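PDB 6IAQ: dihydrodipicolinate reductase N-terminus domain-containing protein from Mycobacterium smegmatis, which binds NADP and acts as an amine dehydrogenase, a native enzyme of a family used for the asymmetric reductive amination of ketones to amines. Local coordinates for residues S167-V170 with D171-G174; P175-A178 with T179-V183; E189-E192 with W193-G196. All coordinates share one frame; numbering follows the deposited sequence.

Contact 1 (S167-V170 with D171-G174). With NAP (NADP nicotinamide-adenine-dinucleotide phosphate), chain F.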
loop_
_atom_site.group_PDB
_atom_site.type_symbol
_atom_site.label_atom_id
_atom_site.label_comp_id
_atom_site.label_asym_id
_atom_site.label_seq_id
_atom_site.Cartn_x
_atom_site.Cartn_y
_atom_site.Cartn_z
ATOM N N SER A 167 -16.525 7.634 3.728
ATOM C CA SER A 167 -17.901 7.445 4.219
ATOM C C SER A 167 -17.978 6.061 4.871
ATOM O O SER A 167 -17.568 5.095 4.246
ATOM C CB SER A 167 -18.899 7.604 3.085
ATOM O OG SER A 167 -20.234 7.474 3.555
ATOM N N TRP A 168 -18.524 5.990 6.082
ATOM C CA TRP A 168 -18.913 4.702 6.698
ATOM C C TRP A 168 -20.306 4.815 7.321
ATOM O O TRP A 168 -20.776 5.927 7.574
ATOM C CB TRP A 168 -17.842 4.193 7.665
ATOM C CG TRP A 168 -17.382 5.180 8.681
ATOM C CD1 TRP A 168 -16.271 5.957 8.601
ATOM C CD2 TRP A 168 -17.992 5.466 9.959
ATOM N NE1 TRP A 168 -16.136 6.714 9.744
ATOM C CE2 TRP A 168 -17.190 6.441 10.583
ATOM C CE3 TRP A 168 -19.118 4.982 10.639
ATOM C CZ2 TRP A 168 -17.464 6.919 11.858
ATOM C CZ3 TRP A 168 -19.407 5.474 11.887
ATOM C CH2 TRP A 168 -18.581 6.419 12.483
ATOM N N ASN A 169 -20.929 3.656 7.482
ATOM C CA ASN A 169 -22.325 3.454 7.923
ATOM C C ASN A 169 -22.345 3.115 9.425
ATOM O O ASN A 169 -21.891 2.036 9.792
ATOM C CB ASN A 169 -22.975 2.354 7.104
ATOM C CG ASN A 169 -24.444 2.190 7.370
ATOM O OD1 ASN A 169 -25.036 2.958 8.124
ATOM N ND2 ASN A 169 -25.048 1.204 6.742
ATOM N N VAL A 170 -22.913 4.004 10.243
ATOM C CA VAL A 170 -23.236 3.734 11.670
ATOM C C VAL A 170 -23.828 2.329 11.837
ATOM O O VAL A 170 -23.470 1.641 12.783
ATOM C CB VAL A 170 -24.182 4.817 12.219
ATOM C CG1 VAL A 170 -24.883 4.363 13.488
ATOM C CG2 VAL A 170 -23.421 6.084 12.458
ATOM N N ASP A 171 -24.742 1.914 10.959
ATOM C CA ASP A 171 -25.512 0.660 11.166
ATOM C C ASP A 171 -24.656 -0.573 10.861
ATOM O O ASP A 171 -25.161 -1.673 11.044
ATOM C CB ASP A 171 -26.823 0.685 10.368
ATOM C CG ASP A 171 -27.945 1.349 11.172
ATOM O OD1 ASP A 171 -27.667 1.868 12.274
ATOM O OD2 ASP A 171 -29.090 1.348 10.679
ATOM N N ASP A 172 -23.410 -0.409 10.420
ATOM C CA ASP A 172 -22.445 -1.536 10.310
ATOM C C ASP A 172 -21.807 -1.818 11.681
ATOM O O ASP A 172 -21.128 -2.836 11.780
ATOM C CB ASP A 172 -21.334 -1.258 9.286
ATOM C CG ASP A 172 -21.733 -1.448 7.832
ATOM O OD1 ASP A 172 -22.815 -2.027 7.566
ATOM O OD2 ASP A 172 -20.936 -1.030 6.960
ATOM N N PHE A 173 -21.993 -0.944 12.672
ATOM C CA PHE A 173 -21.272 -0.972 13.975
ATOM C C PHE A 173 -22.287 -0.912 15.121
ATOM O O PHE A 173 -23.512 -0.880 14.862
ATOM C CB PHE A 173 -20.267 0.184 14.031
ATOM C CG PHE A 173 -19.365 0.190 12.824
ATOM C CD1 PHE A 173 -18.361 -0.764 12.687
ATOM C CD2 PHE A 173 -19.561 1.100 11.806
ATOM C CE1 PHE A 173 -17.556 -0.780 11.555
ATOM C CE2 PHE A 173 -18.761 1.080 10.668
ATOM C CZ PHE A 173 -17.767 0.138 10.546
ATOM N N GLY A 174 -21.783 -0.926 16.359
ATOM C CA GLY A 174 -22.618 -1.113 17.553
ATOM C C GLY A 174 -23.018 0.193 18.217
ATOM O O GLY A 174 -22.634 1.286 17.783
HETATM P PA NAP F . -20.438 -2.008 20.472
HETATM O O1A NAP F . -21.154 -3.035 19.728
HETATM O O2A NAP F . -21.144 -0.888 21.293
HETATM O O5B NAP F . -19.409 -2.803 21.459
HETATM C C5B NAP F . -18.743 -2.172 22.562
HETATM C C4B NAP F . -18.499 -3.229 23.631
HETATM O O4B NAP F . -17.773 -2.692 24.734
HETATM C C3B NAP F . -19.784 -3.861 24.229
HETATM O O3B NAP F . -19.566 -5.289 24.122
HETATM C C2B NAP F . -19.816 -3.471 25.704
HETATM O O2B NAP F . -20.253 -4.531 26.583
HETATM C C1B NAP F . -18.343 -3.319 25.928
HETATM N N9A NAP F . -17.910 -2.490 27.051
HETATM C C8A NAP F . -18.162 -1.190 27.305
HETATM N N7A NAP F . -17.480 -0.834 28.399
HETATM C C5A NAP F . -16.732 -1.896 28.781
HETATM C C6A NAP F . -15.747 -2.225 29.842
HETATM N N6A NAP F . -15.397 -1.325 30.752
HETATM N N1A NAP F . -15.228 -3.451 29.874
HETATM C C2A NAP F . -15.528 -4.412 28.976
HETATM N N3A NAP F . -16.411 -4.208 27.971
HETATM C C4A NAP F . -17.024 -2.993 27.892
HETATM O O3 NAP F . -19.410 -1.166 19.504
HETATM P PN NAP F . -18.503 -1.814 18.276
HETATM O O1N NAP F . -19.112 -1.589 16.927
HETATM O O2N NAP F . -18.070 -3.197 18.614
HETATM O O5D NAP F . -17.338 -0.744 18.510
HETATM C C5D NAP F . -16.448 -0.703 19.632
HETATM C C4D NAP F . -15.418 0.389 19.564
HETATM O O4D NAP F . -14.537 0.098 18.429
HETATM C C3D NAP F . -16.053 1.740 19.390
HETATM O O3D NAP F . -15.434 2.740 20.178
HETATM C C2D NAP F . -15.833 2.027 17.899
HETATM O O2D NAP F . -15.844 3.442 17.670
HETATM C C1D NAP F . -14.487 1.288 17.645
HETATM N N1N NAP F . -14.316 0.927 16.226
HETATM C C2N NAP F . -13.186 1.271 15.639
HETATM C C3N NAP F . -13.012 1.004 14.288
HETATM C C7N NAP F . -11.714 1.333 13.585
HETATM O O7N NAP F . -11.718 1.207 12.361
HETATM N N7N NAP F . -10.616 1.701 14.269
HETATM C C4N NAP F . -14.033 0.364 13.585
HETATM C C5N NAP F . -15.214 0.007 14.228
HETATM C C6N NAP F . -15.310 0.307 15.564
HETATM P P2B NAP F . -21.724 -5.150 26.514
HETATM O O1X NAP F . -21.859 -5.908 25.224
HETATM O O2X NAP F . -21.737 -6.215 27.608
HETATM O O3X NAP F . -22.536 -3.869 26.727
HETATM O O HOH W 1 -19.426 1.211 7.153
HETATM O O HOH W 2 -22.556 2.477 15.113
#
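N169 and D171 meet where strand 158-169 runs out: the side-chain carbonyl OD1 of N169 takes the backbone N-H of D171 at 3.0 Å in a fairly straight bond. That donor stands well above the amide's carbonyl plane. With CG anti to the backbone N (chi1 -173°), N169 carries its amide alongside the turning chain, where OD1 also accepts from Y275 N. Two backbone bonds close the 3-10 turn, D172 N to N169 O (2.9 Å) and F173 N to V170 O (3.0 Å). Beyond the turn, the F173 ring extends back over the strand end, its CE2 reaching W168 CE3 at 3.9 Å. The two rings are almost perpendicular, with planes at 85°, but meet obliquely. W168 has CG between its backbone N and carbonyl carbon (chi1 51°), which swings the indole to the side from which F173 comes. On F173, CD1 and CE1 both approach the nicotinamide carbon C5N of NADP at 3.6 Å, and CB of D172 lies over one ring face near its rim.

Waters tie the turn further: one links N169 N to D172 OD2, another gives its protons to V170 O and G174 O. Outside the turn, D171 is held by S237, E238 and A239, D172 O by Q303, and T302 touches both W168 and F173. The closed turn delivers G174, the N-cap of the next helix, to the cofactor: its N-H donates to the nicotinamide-side phosphate oxygen O1N at 2.8 Å. A neutral amide thus meets a phosphate oxygen, whose negative charge would probably strengthen the bond.

Contact 2 (P175-A178 with T179-V183). With NAP (NADP nicotinamide-adenine-dinucleotide phosphate), chain F.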
loop_
_atom_site.group_PDB
_atom_site.type_symbol
_atom_site.label_atom_id
_atom_site.label_comp_id
_atom_site.label_asym_id
_atom_site.label_seq_id
_atom_site.Cartn_x
_atom_site.Cartn_y
_atom_site.Cartn_z
ATOM N N PRO A 175 -23.802 0.093 19.321
ATOM C CA PRO A 175 -24.315 1.267 20.032
ATOM C C PRO A 175 -23.273 2.274 20.528
ATOM O O PRO A 175 -23.594 3.483 20.591
ATOM C CB PRO A 175 -25.017 0.662 21.264
ATOM C CG PRO A 175 -25.369 -0.743 20.848
ATOM C CD PRO A 175 -24.262 -1.173 19.906
ATOM N N GLU A 176 -22.073 1.805 20.904
ATOM C CA GLU A 176 -21.027 2.724 21.423
ATOM C C GLU A 176 -20.782 3.785 20.339
ATOM O O GLU A 176 -20.738 4.975 20.668
ATOM C CB GLU A 176 -19.747 1.967 21.792
ATOM C CG GLU A 176 -18.576 2.884 22.122
ATOM C CD GLU A 176 -18.691 3.638 23.437
ATOM O OE1 GLU A 176 -19.429 3.165 24.298
ATOM O OE2 GLU A 176 -18.094 4.705 23.576
ATOM N N LEU A 177 -20.589 3.369 19.094
ATOM C CA LEU A 177 -20.196 4.300 17.998
ATOM C C LEU A 177 -21.422 5.115 17.558
ATOM O O LEU A 177 -21.275 6.316 17.390
ATOM C CB LEU A 177 -19.581 3.498 16.848
ATOM C CG LEU A 177 -19.025 4.310 15.682
ATOM C CD1 LEU A 177 -18.162 5.465 16.145
ATOM C CD2 LEU A 177 -18.266 3.411 14.730
ATOM N N ALA A 178 -22.592 4.488 17.470
ATOM C CA ALA A 178 -23.870 5.131 17.050
ATOM C C ALA A 178 -24.189 6.269 18.020
ATOM O O ALA A 178 -24.461 7.389 17.577
ATOM C CB ALA A 178 -24.985 4.115 16.957
ATOM N N THR A 179 -24.056 6.026 19.316
ATOM C CA THR A 179 -24.297 7.060 20.353
ATOM C C THR A 179 -23.244 8.163 20.237
ATOM O O THR A 179 -23.603 9.326 20.340
ATOM C CB THR A 179 -24.326 6.437 21.753
ATOM O OG1 THR A 179 -25.361 5.462 21.716
ATOM C CG2 THR A 179 -24.567 7.459 22.837
ATOM N N ALA A 180 -21.977 7.829 20.023
ATOM C CA ALA A 180 -20.910 8.840 19.895
ATOM C C ALA A 180 -21.077 9.676 18.610
ATOM O O ALA A 180 -20.550 10.786 18.544
ATOM C CB ALA A 180 -19.570 8.174 19.966
ATOM N N GLN A 181 -21.761 9.143 17.612
ATOM C CA GLN A 181 -22.049 9.843 16.326
ATOM C C GLN A 181 -23.318 10.697 16.465
ATOM O O GLN A 181 -23.701 11.321 15.478
ATOM C CB GLN A 181 -22.169 8.831 15.183
ATOM C CG GLN A 181 -20.855 8.186 14.798
ATOM C CD GLN A 181 -19.789 9.194 14.432
ATOM O OE1 GLN A 181 -18.792 9.341 15.133
ATOM N NE2 GLN A 181 -19.998 9.908 13.330
ATOM N N GLN A 182 -23.918 10.748 17.661
ATOM C CA GLN A 182 -25.049 11.650 18.004
ATOM C C GLN A 182 -26.304 11.257 17.233
ATOM O O GLN A 182 -27.171 12.115 17.051
ATOM C CB GLN A 182 -24.678 13.105 17.709
ATOM C CG GLN A 182 -23.356 13.543 18.333
ATOM C CD GLN A 182 -23.317 13.337 19.826
ATOM O OE1 GLN A 182 -24.168 13.839 20.555
ATOM N NE2 GLN A 182 -22.321 12.589 20.281
ATOM N N VAL A 183 -26.431 9.988 16.869
ATOM C CA VAL A 183 -27.576 9.448 16.102
ATOM C C VAL A 183 -28.839 9.575 16.955
ATOM O O VAL A 183 -28.838 9.114 18.122
ATOM C CB VAL A 183 -27.317 8.002 15.677
ATOM C CG1 VAL A 183 -28.540 7.375 15.050
ATOM C CG2 VAL A 183 -26.130 7.940 14.745
HETATM P PA NAP F . -20.438 -2.008 20.472
HETATM O O1A NAP F . -21.154 -3.035 19.728
HETATM O O2A NAP F . -21.144 -0.888 21.293
HETATM O O5B NAP F . -19.409 -2.803 21.459
HETATM C C5B NAP F . -18.743 -2.172 22.562
HETATM C C4B NAP F . -18.499 -3.229 23.631
HETATM O O4B NAP F . -17.773 -2.692 24.734
HETATM C C3B NAP F . -19.784 -3.861 24.229
HETATM O O3B NAP F . -19.566 -5.289 24.122
HETATM C C2B NAP F . -19.816 -3.471 25.704
HETATM O O2B NAP F . -20.253 -4.531 26.583
HETATM C C1B NAP F . -18.343 -3.319 25.928
HETATM N N9A NAP F . -17.910 -2.490 27.051
HETATM C C8A NAP F . -18.162 -1.190 27.305
HETATM N N7A NAP F . -17.480 -0.834 28.399
HETATM C C5A NAP F . -16.732 -1.896 28.781
HETATM C C6A NAP F . -15.747 -2.225 29.842
HETATM N N6A NAP F . -15.397 -1.325 30.752
HETATM N N1A NAP F . -15.228 -3.451 29.874
HETATM C C2A NAP F . -15.528 -4.412 28.976
HETATM N N3A NAP F . -16.411 -4.208 27.971
HETATM C C4A NAP F . -17.024 -2.993 27.892
HETATM O O3 NAP F . -19.410 -1.166 19.504
HETATM P PN NAP F . -18.503 -1.814 18.276
HETATM O O1N NAP F . -19.112 -1.589 16.927
HETATM O O2N NAP F . -18.070 -3.197 18.614
HETATM O O5D NAP F . -17.338 -0.744 18.510
HETATM C C5D NAP F . -16.448 -0.703 19.632
HETATM C C4D NAP F . -15.418 0.389 19.564
HETATM O O4D NAP F . -14.537 0.098 18.429
HETATM C C3D NAP F . -16.053 1.740 19.390
HETATM O O3D NAP F . -15.434 2.740 20.178
HETATM C C2D NAP F . -15.833 2.027 17.899
HETATM O O2D NAP F . -15.844 3.442 17.670
HETATM C C1D NAP F . -14.487 1.288 17.645
HETATM N N1N NAP F . -14.316 0.927 16.226
HETATM C C2N NAP F . -13.186 1.271 15.639
HETATM C C3N NAP F . -13.012 1.004 14.288
HETATM C C7N NAP F . -11.714 1.333 13.585
HETATM O O7N NAP F . -11.718 1.207 12.361
HETATM N N7N NAP F . -10.616 1.701 14.269
HETATM C C4N NAP F . -14.033 0.364 13.585
HETATM C C5N NAP F . -15.214 0.007 14.228
HETATM C C6N NAP F . -15.310 0.307 15.564
HETATM P P2B NAP F . -21.724 -5.150 26.514
HETATM O O1X NAP F . -21.859 -5.908 25.224
HETATM O O2X NAP F . -21.737 -6.215 27.608
HETATM O O3X NAP F . -22.536 -3.869 26.727
#
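T179 grips P175 O twice, one turn back along helix 175-180. Its backbone N and its hydroxyl OG1 each donate to P175 O at 2.9 Å, from opposite faces of that carbonyl. The torsion that sets OG1 beside the backbone N (chi1 -58°) turns the hydroxyl back to the preceding turn. Two more main-chain bonds follow, A180 N to E176 O and Q181 N to L177 O; A178 O receives weak ones from Q181 N and V183 N. At the far end Q182 N donates to T179 O, and Q182 NE2 to A180 O at 3.1 Å.

Van der Waals contacts are few and run mostly from carbon to oxygen. L177 and Q181 lie side by side and point the same way, CD1 of L177 being 4.1 Å from OE1 of Q181, while NE2 of Q181 is bonded to G272 O. CG2 of V183 closes on A178 O at 3.3 Å.

Contacts with NADP gather at the first turn. E176 N donates to the phosphate oxygen O2A at 2.9 Å (N-H...O 158°), and P175 CD and E176 CB lie against the same oxygen. L177 CD1 approaches the ribose hydroxyl O2D at 3.4 Å.

The arrangement is a short helix whose N-terminal backbone N-H binds the cofactor's diphosphate and whose C-terminus closes in a Schellman motif, made by the positive phi of Q182 (68°) with the Q182 N to T179 O bond and the weak V183 N to A178 O bond.

Contact 3 (E189-E192 with W193-G196)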
loop_
_atom_site.group_PDB
_atom_site.type_symbol
_atom_site.label_atom_id
_atom_site.label_comp_id
_atom_site.label_asym_id
_atom_site.label_seq_id
_atom_site.Cartn_x
_atom_site.Cartn_y
_atom_site.Cartn_z
ATOM N N GLU A 189 -29.375 19.784 20.304
ATOM C CA GLU A 189 -28.509 18.909 21.152
ATOM C C GLU A 189 -27.123 18.781 20.489
ATOM O O GLU A 189 -26.072 18.901 21.182
ATOM C CB GLU A 189 -29.151 17.539 21.349
ATOM C CG GLU A 189 -30.312 17.551 22.332
ATOM C CD GLU A 189 -31.156 16.283 22.359
ATOM O OE1 GLU A 189 -31.146 15.518 21.385
ATOM O OE2 GLU A 189 -31.862 16.073 23.337
ATOM N N PHE A 190 -27.104 18.588 19.168
ATOM C CA PHE A 190 -25.844 18.395 18.400
ATOM C C PHE A 190 -24.999 19.662 18.512
ATOM O O PHE A 190 -23.778 19.570 18.734
ATOM C CB PHE A 190 -26.102 18.045 16.923
ATOM C CG PHE A 190 -24.820 17.778 16.169
ATOM C CD1 PHE A 190 -24.081 18.815 15.629
ATOM C CD2 PHE A 190 -24.314 16.490 16.063
ATOM C CE1 PHE A 190 -22.893 18.562 14.960
ATOM C CE2 PHE A 190 -23.103 16.247 15.429
ATOM C CZ PHE A 190 -22.388 17.280 14.879
ATOM N N ASP A 191 -25.618 20.830 18.325
ATOM C CA ASP A 191 -24.860 22.107 18.297
ATOM C C ASP A 191 -24.243 22.360 19.681
ATOM O O ASP A 191 -23.111 22.892 19.727
ATOM C CB ASP A 191 -25.736 23.275 17.844
ATOM C CG ASP A 191 -24.949 24.542 17.557
ATOM O OD1 ASP A 191 -23.981 24.484 16.770
ATOM O OD2 ASP A 191 -25.281 25.573 18.170
ATOM N N GLU A 192 -24.939 22.024 20.770
ATOM C CA GLU A 192 -24.391 22.201 22.147
ATOM C C GLU A 192 -23.207 21.238 22.311
ATOM O O GLU A 192 -22.135 21.661 22.768
ATOM C CB GLU A 192 -25.473 21.981 23.198
ATOM C CG GLU A 192 -25.045 22.409 24.591
ATOM C CD GLU A 192 -26.039 22.015 25.669
ATOM O OE1 GLU A 192 -27.234 21.793 25.336
ATOM O OE2 GLU A 192 -25.617 21.903 26.839
ATOM N N TRP A 193 -23.379 19.987 21.904
ATOM C CA TRP A 193 -22.319 18.952 22.017
ATOM C C TRP A 193 -21.070 19.351 21.225
ATOM O O TRP A 193 -19.947 19.302 21.789
ATOM C CB TRP A 193 -22.859 17.598 21.565
ATOM C CG TRP A 193 -21.789 16.561 21.483
ATOM C CD1 TRP A 193 -21.255 15.845 22.512
ATOM C CD2 TRP A 193 -21.117 16.129 20.281
ATOM N NE1 TRP A 193 -20.293 14.990 22.035
ATOM C CE2 TRP A 193 -20.202 15.129 20.671
ATOM C CE3 TRP A 193 -21.215 16.473 18.930
ATOM C CZ2 TRP A 193 -19.380 14.488 19.749
ATOM C CZ3 TRP A 193 -20.407 15.831 18.019
ATOM C CH2 TRP A 193 -19.506 14.857 18.427
ATOM N N VAL A 194 -21.224 19.715 19.950
ATOM C CA VAL A 194 -20.062 19.866 19.024
ATOM C C VAL A 194 -19.241 21.092 19.436
ATOM O O VAL A 194 -18.021 21.082 19.174
ATOM C CB VAL A 194 -20.495 19.902 17.543
ATOM C CG1 VAL A 194 -21.138 21.224 17.151
ATOM C CG2 VAL A 194 -19.319 19.540 16.628
ATOM N N ARG A 195 -19.870 22.068 20.098
ATOM C CA ARG A 195 -19.224 23.328 20.557
ATOM C C ARG A 195 -18.587 23.144 21.945
ATOM O O ARG A 195 -17.802 24.006 22.355
ATOM C CB ARG A 195 -20.269 24.446 20.615
ATOM C CG ARG A 195 -20.739 24.934 19.253
ATOM C CD ARG A 195 -21.235 26.379 19.332
ATOM N NE ARG A 195 -22.259 26.694 18.344
ATOM C CZ ARG A 195 -22.056 26.811 17.034
ATOM N NH1 ARG A 195 -20.851 26.660 16.508
ATOM N NH2 ARG A 195 -23.075 27.096 16.243
ATOM N N GLY A 196 -18.933 22.067 22.647
ATOM C CA GLY A 196 -18.457 21.714 23.996
ATOM C C GLY A 196 -16.946 21.754 24.113
ATOM O O GLY A 196 -16.232 21.416 23.143
#
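F190 and W193 meet on one side of helix 187-195, both with CG anti to the backbone N (chi1 -177° for F190). The F190 ring leans forward along the helix, and W193 brings the six-membered part of its indole beside it: CE2 of F190 is 3.8 Å from CZ3 of W193, with the planes at 57°. CE3 of W193 lies over one face of the phenyl ring, offset toward its rim, yet the pair as a whole is oblique. The CE1 flank of the phenyl meets V194 obliquely, CE1 of F190 approaching CB of V194 at 3.8 Å. CG1 of V194, set between its own backbone N and carbonyl carbon, reaches the same ring atom CE1 and also lies against F190 O and D191 O.

On a different side of the helix, D191 and R195 form a salt bridge one turn apart, D191 OD1 to R195 NH2 at 2.8 Å. The arginine is extended from CG to NE and passes D191 O before its guanidinium turns. D191 OD1 lies over one face of the R195 guanidinium and the two planes stand at 89°, so the pairing is not the flat two-pronged kind; R195 NE to D191 OD2 (3.2 Å) is a weak bond.

W193 N to E189 O and V194 N to F190 O are regular main-chain bonds of the helix. E189 OE1 is hydrogen-bonded to T186 N. F190 is the buried member, resting on T226 and P228 of strand 219-230 and on V249 and F252 of strand 249-260, while V194 also touches T226 and W193 packs on the loop residues Q182 and R199.

The three contacts follow one another along the chain, leading from the cofactor outward. Contacts 1 and 2 have centres about 9 Å apart and share a packed interface: V170 CG1 meets A178 CB at 3.5 Å, and the W168 indole lies against both L177 and Q181. Together they supply backbone N-H donors on either side of P175, those of G174 and E176, to the two phosphates of the NADP diphosphate. Contact 3, centred about 14 Å from contact 2, is joined to it through Q182, whose CB lies 3.8 Å from F190 CD2. It has no direct part in the cofactor site: the W193 side chain is about 12 Å from NADP.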